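Side-chain contacts in AA9 family lytic polysaccharide monooxygenase cel61B (Hypocrea jecorina, PDB 2VTC), which oxidatively cleaves glycosidic bonds in cellulose with an active-site copper, using a reducing agent and O2 or H2O2 as cosubstrate: residues Asp75-Lys80 and Thr215-Leu220; His108-Ile113 and Asn231-Ile236. All coordinates share one frame; numbering follows the deposited sequence.

Contact 1 (Asp75-Lys80 and Thr215-Leu220)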
ATOM      1  N   ASP A  75      -0.313  -1.040  13.565  1.00 15.95           N
ATOM      2  CA  ASP A  75      -1.341  -0.721  12.599  1.00 16.19           C
ATOM      3  C   ASP A  75      -0.789  -0.073  11.306  1.00 15.04           C
ATOM      4  O   ASP A  75      -1.437  -0.163  10.268  1.00 15.38           O
ATOM      5  CB  ASP A  75      -2.383   0.202  13.247  1.00 15.70           C
ATOM      6  CG  ASP A  75      -3.460  -0.587  14.010  1.00 18.63           C
ATOM      7  OD1 ASP A  75      -3.407  -1.866  14.012  1.00 17.75           O
ATOM      8  OD2 ASP A  75      -4.343   0.068  14.624  1.00 19.45           O
ATOM      9  N   ILE A  76       0.392   0.547  11.382  1.00 16.02           N
ATOM     10  CA  ILE A  76       0.985   1.161  10.169  1.00 15.39           C
ATOM     11  C   ILE A  76       1.534   0.117   9.183  1.00 15.01           C
ATOM     12  O   ILE A  76       1.743   0.391   8.013  1.00 14.74           O
ATOM     13  CB  ILE A  76       2.081   2.222  10.521  1.00 14.47           C
ATOM     14  CG1 ILE A  76       2.418   3.123   9.306  1.00 14.51           C
ATOM     15  CG2 ILE A  76       3.370   1.559  10.965  1.00 15.95           C
ATOM     16  CD1 ILE A  76       1.190   3.856   8.687  1.00 15.86           C
ATOM     17  N   VAL A  77       1.753  -1.110   9.654  1.00 15.39           N
ATOM     18  CA  VAL A  77       2.336  -2.118   8.768  1.00 14.89           C
ATOM     19  C   VAL A  77       1.408  -2.453   7.585  1.00 15.06           C
ATOM     20  O   VAL A  77       1.787  -2.244   6.421  1.00 14.93           O
ATOM     21  CB  VAL A  77       2.712  -3.427   9.543  1.00 14.65           C
ATOM     22  CG1 VAL A  77       3.359  -4.412   8.560  1.00 15.69           C
ATOM     23  CG2 VAL A  77       3.644  -3.143  10.734  1.00 15.72           C
ATOM     24  N   CYS A  78       0.198  -2.938   7.895  1.00 14.84           N
ATOM     25  CA  CYS A  78      -0.779  -3.376   6.907  1.00 15.50           C
ATOM     26  C   CYS A  78      -2.212  -2.952   7.247  1.00 15.41           C
ATOM     27  O   CYS A  78      -3.166  -3.552   6.784  1.00 15.55           O
ATOM     28  CB  CYS A  78      -0.719  -4.902   6.695  1.00 16.45           C
ATOM     29  SG  CYS A  78       0.790  -5.446   5.863  1.00 16.84           S
ATOM     30  N   HIS A  79      -2.324  -1.882   8.026  1.00 15.12           N
ATOM     31  CA  HIS A  79      -3.609  -1.286   8.436  1.00 16.70           C
ATOM     32  C   HIS A  79      -4.172  -1.974   9.698  1.00 18.08           C
ATOM     33  O   HIS A  79      -3.503  -2.825  10.321  1.00 17.32           O
ATOM     34  CB  HIS A  79      -4.619  -1.217   7.285  1.00 17.30           C
ATOM     35  CG  HIS A  79      -5.503  -0.004   7.337  1.00 18.29           C
ATOM     36  ND1 HIS A  79      -5.652   0.871   6.273  1.00 22.40           N
ATOM     37  CD2 HIS A  79      -6.294   0.464   8.329  1.00 18.85           C
ATOM     38  CE1 HIS A  79      -6.499   1.829   6.623  1.00 18.86           C
ATOM     39  NE2 HIS A  79      -6.896   1.611   7.865  1.00 23.77           N
ATOM     40  N   LYS A  80      -5.380  -1.575  10.099  1.00 17.15           N
ATOM     41  CA  LYS A  80      -5.881  -1.876  11.454  1.00 17.58           C
ATOM     42  C   LYS A  80      -6.030  -3.366  11.788  1.00 16.49           C
ATOM     43  O   LYS A  80      -6.779  -4.082  11.113  1.00 17.45           O
ATOM     44  CB  LYS A  80      -7.219  -1.176  11.677  1.00 17.77           C
ATOM     45  CG  LYS A  80      -7.685  -1.230  13.115  1.00 18.88           C
ATOM     46  CD  LYS A  80      -9.013  -0.485  13.287  1.00 23.16           C
ATOM     47  CE  LYS A  80      -9.450  -0.477  14.731  1.00 23.77           C
ATOM     48  NZ  LYS A  80      -8.458   0.230  15.582  1.00 29.27           N
ATOM     49  N   THR A 215      13.410  -1.175   5.516  1.00 17.68           N
ATOM     50  CA  THR A 215      13.014  -0.334   6.652  1.00 17.71           C
ATOM     51  C   THR A 215      11.758  -0.908   7.348  1.00 16.75           C
ATOM     52  O   THR A 215      10.767  -1.194   6.680  1.00 17.11           O
ATOM     53  CB  THR A 215      12.657   1.113   6.097  1.00 17.32           C
ATOM     54  OG1 THR A 215      13.748   1.601   5.307  1.00 19.38           O
ATOM     55  CG2 THR A 215      12.360   2.085   7.231  1.00 19.07           C
ATOM     56  N   PRO A 216      11.791  -1.078   8.692  1.00 17.39           N
ATOM     57  CA  PRO A 216      10.569  -1.478   9.413  1.00 17.39           C
ATOM     58  C   PRO A 216       9.440  -0.472   9.133  1.00 17.19           C
ATOM     59  O   PRO A 216       9.731   0.723   9.007  1.00 16.66           O
ATOM     60  CB  PRO A 216      10.995  -1.400  10.884  1.00 17.49           C
ATOM     61  CG  PRO A 216      12.502  -1.640  10.852  1.00 17.91           C
ATOM     62  CD  PRO A 216      12.935  -0.883   9.607  1.00 16.96           C
ATOM     63  N   ALA A 217       8.192  -0.933   9.019  1.00 16.91           N
ATOM     64  CA  ALA A 217       7.099   0.018   8.661  1.00 17.19           C
ATOM     65  C   ALA A 217       6.986   1.143   9.679  1.00 17.82           C
ATOM     66  O   ALA A 217       6.593   2.269   9.325  1.00 18.13           O
ATOM     67  CB  ALA A 217       5.761  -0.688   8.462  1.00 17.27           C
ATOM     68  N   THR A 218       7.343   0.842  10.931  1.00 17.68           N
ATOM     69  CA  THR A 218       7.249   1.786  12.053  1.00 18.66           C
ATOM     70  C   THR A 218       8.348   2.865  12.015  1.00 18.25           C
ATOM     71  O   THR A 218       8.369   3.770  12.854  1.00 19.18           O
ATOM     72  CB  THR A 218       7.269   1.031  13.397  1.00 19.65           C
ATOM     73  OG1 THR A 218       8.440   0.206  13.452  1.00 21.65           O
ATOM     74  CG2 THR A 218       6.033   0.166  13.521  1.00 18.35           C
ATOM     75  N   GLN A 219       9.236   2.772  11.028  1.00 18.59           N
ATOM     76  CA  GLN A 219      10.296   3.752  10.804  1.00 19.33           C
ATOM     77  C   GLN A 219      10.151   4.481   9.452  1.00 18.62           C
ATOM     78  O   GLN A 219      11.017   5.270   9.082  1.00 19.08           O
ATOM     79  CB  GLN A 219      11.678   3.085  10.919  1.00 19.76           C
ATOM     80  CG  GLN A 219      12.058   2.676  12.344  1.00 22.05           C
ATOM     81  CD  GLN A 219      13.368   1.866  12.416  1.00 23.33           C
ATOM     82  OE1 GLN A 219      14.243   1.971  11.545  1.00 31.61           O
ATOM     83  NE2 GLN A 219      13.498   1.057  13.456  1.00 30.38           N
ATOM     84  N   LEU A 220       9.054   4.233   8.737  1.00 16.68           N
ATOM     85  CA  LEU A 220       8.873   4.851   7.407  1.00 16.66           C
ATOM     86  C   LEU A 220       8.682   6.356   7.485  1.00 17.54           C
ATOM     87  O   LEU A 220       9.291   7.097   6.696  1.00 17.58           O
ATOM     88  CB  LEU A 220       7.710   4.238   6.633  1.00 17.01           C
ATOM     89  CG  LEU A 220       7.852   2.770   6.242  1.00 15.18           C
ATOM     90  CD1 LEU A 220       6.528   2.279   5.722  1.00 16.33           C
ATOM     91  CD2 LEU A 220       8.959   2.519   5.190  1.00 16.18           C
TER

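Contact 2 (His108-Ile113 and Asn231-Ile236). With NI (nickel (II) ion), chain E.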
ATOM      1  N   HIS A 108     -10.334  11.807  -2.888  1.00 25.26           N
ATOM      2  CA  HIS A 108      -9.228  12.366  -2.085  1.00 24.18           C
ATOM      3  C   HIS A 108      -8.231  12.731  -3.197  1.00 23.53           C
ATOM      4  O   HIS A 108      -7.416  11.905  -3.601  1.00 22.83           O
ATOM      5  CB  HIS A 108      -8.568  11.475  -1.040  1.00 24.48           C
ATOM      6  CG  HIS A 108      -9.387  11.291   0.194  1.00 24.67           C
ATOM      7  ND1 HIS A 108     -10.171  12.293   0.735  1.00 24.40           N
ATOM      8  CD2 HIS A 108      -9.552  10.209   0.988  1.00 22.95           C
ATOM      9  CE1 HIS A 108     -10.790  11.828   1.805  1.00 26.44           C
ATOM     10  NE2 HIS A 108     -10.425  10.570   1.984  1.00 22.74           N
ATOM     11  N   PRO A 109      -8.362  13.945  -3.785  1.00 22.53           N
ATOM     12  CA  PRO A 109      -7.543  14.292  -4.953  1.00 22.24           C
ATOM     13  C   PRO A 109      -6.144  14.827  -4.625  1.00 21.26           C
ATOM     14  O   PRO A 109      -5.335  15.002  -5.550  1.00 20.82           O
ATOM     15  CB  PRO A 109      -8.381  15.394  -5.632  1.00 21.90           C
ATOM     16  CG  PRO A 109      -8.982  16.119  -4.484  1.00 22.41           C
ATOM     17  CD  PRO A 109      -9.332  15.016  -3.462  1.00 23.14           C
ATOM     18  N   TYR A 110      -5.858  15.055  -3.347  1.00 20.75           N
ATOM     19  CA  TYR A 110      -4.566  15.566  -2.896  1.00 20.36           C
ATOM     20  C   TYR A 110      -3.689  14.485  -2.256  1.00 20.55           C
ATOM     21  O   TYR A 110      -4.103  13.846  -1.285  1.00 20.91           O
ATOM     22  CB  TYR A 110      -4.755  16.666  -1.855  1.00 21.62           C
ATOM     23  CG  TYR A 110      -5.471  17.926  -2.334  1.00 21.41           C
ATOM     24  CD1 TYR A 110      -4.742  18.983  -2.878  1.00 24.36           C
ATOM     25  CD2 TYR A 110      -6.853  18.055  -2.223  1.00 22.84           C
ATOM     26  CE1 TYR A 110      -5.384  20.152  -3.300  1.00 24.96           C
ATOM     27  CE2 TYR A 110      -7.509  19.221  -2.651  1.00 24.96           C
ATOM     28  CZ  TYR A 110      -6.754  20.253  -3.187  1.00 25.23           C
ATOM     29  OH  TYR A 110      -7.378  21.413  -3.612  1.00 24.72           O
ATOM     30  N   GLY A 111      -2.471  14.329  -2.763  1.00 18.82           N
ATOM     31  CA  GLY A 111      -1.491  13.477  -2.101  1.00 18.11           C
ATOM     32  C   GLY A 111      -0.766  12.485  -2.986  1.00 16.90           C
ATOM     33  O   GLY A 111      -1.247  12.119  -4.079  1.00 16.81           O
ATOM     34  N   PRO A 112       0.391  11.998  -2.481  1.00 17.42           N
ATOM     35  CA  PRO A 112       1.208  11.033  -3.220  1.00 17.41           C
ATOM     36  C   PRO A 112       0.739   9.578  -3.064  1.00 16.75           C
ATOM     37  O   PRO A 112      -0.102   9.266  -2.218  1.00 17.08           O
ATOM     38  CB  PRO A 112       2.581  11.189  -2.574  1.00 17.22           C
ATOM     39  CG  PRO A 112       2.257  11.472  -1.110  1.00 18.56           C
ATOM     40  CD  PRO A 112       1.003  12.362  -1.193  1.00 17.21           C
ATOM     41  N   ILE A 113       1.327   8.722  -3.882  1.00 16.62           N
ATOM     42  CA  ILE A 113       1.062   7.278  -3.870  1.00 16.61           C
ATOM     43  C   ILE A 113       2.405   6.562  -3.843  1.00 16.70           C
ATOM     44  O   ILE A 113       3.289   6.880  -4.644  1.00 16.38           O
ATOM     45  CB  ILE A 113       0.265   6.850  -5.139  1.00 17.19           C
ATOM     46  CG1 ILE A 113      -1.072   7.616  -5.210  1.00 17.14           C
ATOM     47  CG2 ILE A 113       0.063   5.331  -5.161  1.00 16.59           C
ATOM     48  CD1 ILE A 113      -1.972   7.201  -6.350  1.00 18.38           C
ATOM     49  N   ASN A 231       1.612  22.408   3.466  1.00 22.45           N
ATOM     50  CA  ASN A 231       0.405  23.069   3.020  1.00 23.17           C
ATOM     51  C   ASN A 231       0.056  22.669   1.583  1.00 23.15           C
ATOM     52  O   ASN A 231       0.787  23.019   0.660  1.00 24.56           O
ATOM     53  CB  ASN A 231       0.588  24.600   3.134  1.00 23.09           C
ATOM     54  CG  ASN A 231      -0.676  25.369   2.822  1.00 24.70           C
ATOM     55  OD1 ASN A 231      -1.747  24.797   2.609  1.00 25.83           O
ATOM     56  ND2 ASN A 231      -0.548  26.704   2.776  1.00 27.05           N
ATOM     57  N   PRO A 232      -1.053  21.931   1.376  1.00 23.82           N
ATOM     58  CA  PRO A 232      -1.440  21.546   0.014  1.00 24.38           C
ATOM     59  C   PRO A 232      -2.207  22.627  -0.769  1.00 25.16           C
ATOM     60  O   PRO A 232      -2.502  22.441  -1.946  1.00 25.72           O
ATOM     61  CB  PRO A 232      -2.344  20.338   0.241  1.00 24.35           C
ATOM     62  CG  PRO A 232      -3.019  20.665   1.574  1.00 24.11           C
ATOM     63  CD  PRO A 232      -1.987  21.395   2.389  1.00 23.58           C
ATOM     64  N   TYR A 233      -2.525  23.737  -0.119  1.00 26.25           N
ATOM     65  CA  TYR A 233      -3.427  24.735  -0.700  1.00 26.82           C
ATOM     66  C   TYR A 233      -2.674  25.986  -1.133  1.00 27.63           C
ATOM     67  O   TYR A 233      -3.159  27.113  -0.978  1.00 28.32           O
ATOM     68  CB  TYR A 233      -4.542  25.071   0.295  1.00 27.21           C
ATOM     69  CG  TYR A 233      -5.385  23.870   0.653  1.00 26.95           C
ATOM     70  CD1 TYR A 233      -6.003  23.116  -0.340  1.00 27.47           C
ATOM     71  CD2 TYR A 233      -5.566  23.486   1.978  1.00 28.04           C
ATOM     72  CE1 TYR A 233      -6.776  21.998  -0.033  1.00 28.14           C
ATOM     73  CE2 TYR A 233      -6.350  22.365   2.306  1.00 27.40           C
ATOM     74  CZ  TYR A 233      -6.949  21.630   1.286  1.00 28.13           C
ATOM     75  OH  TYR A 233      -7.739  20.529   1.550  1.00 27.25           O
ATOM     76  N   THR A 234      -1.474  25.767  -1.643  1.00 27.69           N
ATOM     77  CA  THR A 234      -0.651  26.830  -2.207  1.00 27.36           C
ATOM     78  C   THR A 234       0.162  26.210  -3.344  1.00 26.82           C
ATOM     79  O   THR A 234       0.321  24.986  -3.394  1.00 26.13           O
ATOM     80  CB  THR A 234       0.259  27.468  -1.142  1.00 27.95           C
ATOM     81  OG1 THR A 234       0.938  28.602  -1.707  1.00 30.57           O
ATOM     82  CG2 THR A 234       1.292  26.453  -0.603  1.00 28.45           C
ATOM     83  N   THR A 235       0.653  27.036  -4.271  1.00 25.82           N
ATOM     84  CA  THR A 235       1.493  26.545  -5.363  1.00 25.45           C
ATOM     85  C   THR A 235       2.751  25.860  -4.807  1.00 25.40           C
ATOM     86  O   THR A 235       3.458  26.422  -3.973  1.00 26.04           O
ATOM     87  CB  THR A 235       1.847  27.705  -6.356  1.00 25.66           C
ATOM     88  OG1 THR A 235       0.630  28.273  -6.850  1.00 27.18           O
ATOM     89  CG2 THR A 235       2.652  27.198  -7.525  1.00 25.69           C
ATOM     90  N   ILE A 236       3.007  24.629  -5.251  1.00 24.98           N
ATOM     91  CA  ILE A 236       4.156  23.856  -4.771  1.00 24.35           C
ATOM     92  C   ILE A 236       5.181  23.683  -5.883  1.00 25.15           C
ATOM     93  O   ILE A 236       4.847  23.198  -6.972  1.00 24.99           O
ATOM     94  CB  ILE A 236       3.689  22.474  -4.201  1.00 24.62           C
ATOM     95  CG1 ILE A 236       2.871  22.714  -2.921  1.00 23.28           C
ATOM     96  CG2 ILE A 236       4.873  21.530  -3.948  1.00 23.70           C
ATOM     97  CD1 ILE A 236       1.994  21.551  -2.512  1.00 25.17           C
TER
HETATM   98 NI    NI E1231     -11.213   9.056   3.134  1.00 23.54          NI
HETATM   99  O   HOH W   1     -13.226   9.774   2.914  1.00 27.02           O
HETATM  100  O   HOH W   2     -10.873   9.669   4.124  1.00 11.52           O

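Contact 1 (Asp75-Lys80 and Thr215-Leu220)
Ile76, Val77 and Ala217 meet almost entirely through carbon. Ala217 sends its methyl straight at the helical turn around residues 75-78, where CB reaches Val77 CA at 3.7 Å and Val77 CG2 at 4.0 Å. Contact with the backbone carbon itself explains the small residue: the CA atoms of Val77 and Ala217 come within 5.2 Å, which leaves little depth for anything longer than a methyl. With chi1 of Val77 at -178°, CG1 is anti to the backbone N and CG2 is anti to the carbonyl carbon, which brings CG2 to the Ala217 methyl. Ile76 uses its branch methyl too. Its CG2 lies 4.1 Å from Ala217 CB and 3.9 Å from Thr218 CG2, a methyl-to-methyl touch at the border of the patch. Thr218 suits this partly exposed border, since its chi1 of 55° holds OG1 between the backbone N and the carbonyl carbon and leaves CG2 for the apolar partner.

In the AA9 fold, an immunoglobulin-like beta-sandwich, the contact seats a short turn from one long loop against the segment that follows edge strand 215-216. The side chains of Val77 and Ala217 both touch Trp134 on the neighbouring strand 133-143.

The polar bonds of these segments run within each segment or to other parts of the fold. Ile76 CG2 also brushes Ala217 O at 3.7 Å, a carbonyl that accepts Leu220 N at 3.2 Å in the 3-10 turn. Arg177 donates through NH2 to Ile76 O and through NE to Val77 O, tying the end of the turn to strand 172-182. His79 leaves the turn with a positive phi, its N held only weakly to Asp75 O. Cys78, whose CB points away from the 215-220 segment, forms the disulfide with Cys198 through SG.

Contact 2 (His108-Ile113 and Asn231-Ile236)
Tyr110 and Pro232 mark the nearest approach of two irregular loop segments, their CA atoms 7.3 Å apart, so side chains must bridge the backbones. The 231-236 loop bends through an Asx turn: Asn231 OD1 accepts Tyr233 N at 3.0 Å, the donor lying well above the carbonyl plane. In the 108-113 segment, Gly111 has backbone angles (phi 132°) that would jam a CB against the preceding carbonyl oxygen, which calls for glycine just after the aromatic residue.

Between the two segments, the tyrosines form a T-shaped pair. Tyr233 points its edge at the face of Tyr110, with centroids 5.2 Å apart and planes at 79°. CE1 of Tyr233 does the touching, 3.6 Å from Tyr110 CZ, near the phenol end of the receiving ring. Tyr110 extends toward the loop with CG anti to its carbonyl carbon (chi1 -63°), and its CD1 lies 4.2 Å from Pro232 CB. Proline serves twice: its CB meets Tyr110, while its CG sits 3.7 Å above the centre of the Tyr233 ring and backs that ring on one face. Tyr233 OH adds a weak hydrogen bond to His184 O. Replacing Tyr110 with an alanine would probably strip the Tyr233 edge and Pro232 CB of their aromatic partner and open a gap between the loops.

The segment carrying Tyr110 begins at the metal. His108 NE2 binds nickel at 2.1 Å, in a site completed by His20 and Tyr195, and its ring stacks on that of His184, which probably takes part in binding O2, as in related enzymes. Nickel here occupies the catalytic copper position, and the two histidines, with the backbone N of His20 also a ligand, form the histidine brace characteristic of lytic polysaccharide monooxygenases.

The centre of contact 1 lies about 10 Å from the centre of the chain and that of contact 2, nearer the surface, about 19 Å. Their centres are 23 Å apart and they do not touch, yet both borrow support from strand 172-182: Arg177 serves contact 1, and Leu181 pairs by its backbone with Pro112 in contact 2. Chemistry follows position. The buried contact relies on the methyl groups of aliphatic side chains and a threonine packed close to backbone, while the more exposed one spans a wider separation with aromatic rings and proline. Along the chain their segments alternate, so residues 108-113 fall between the halves of contact 1. Only contact 2 contains a metal ligand.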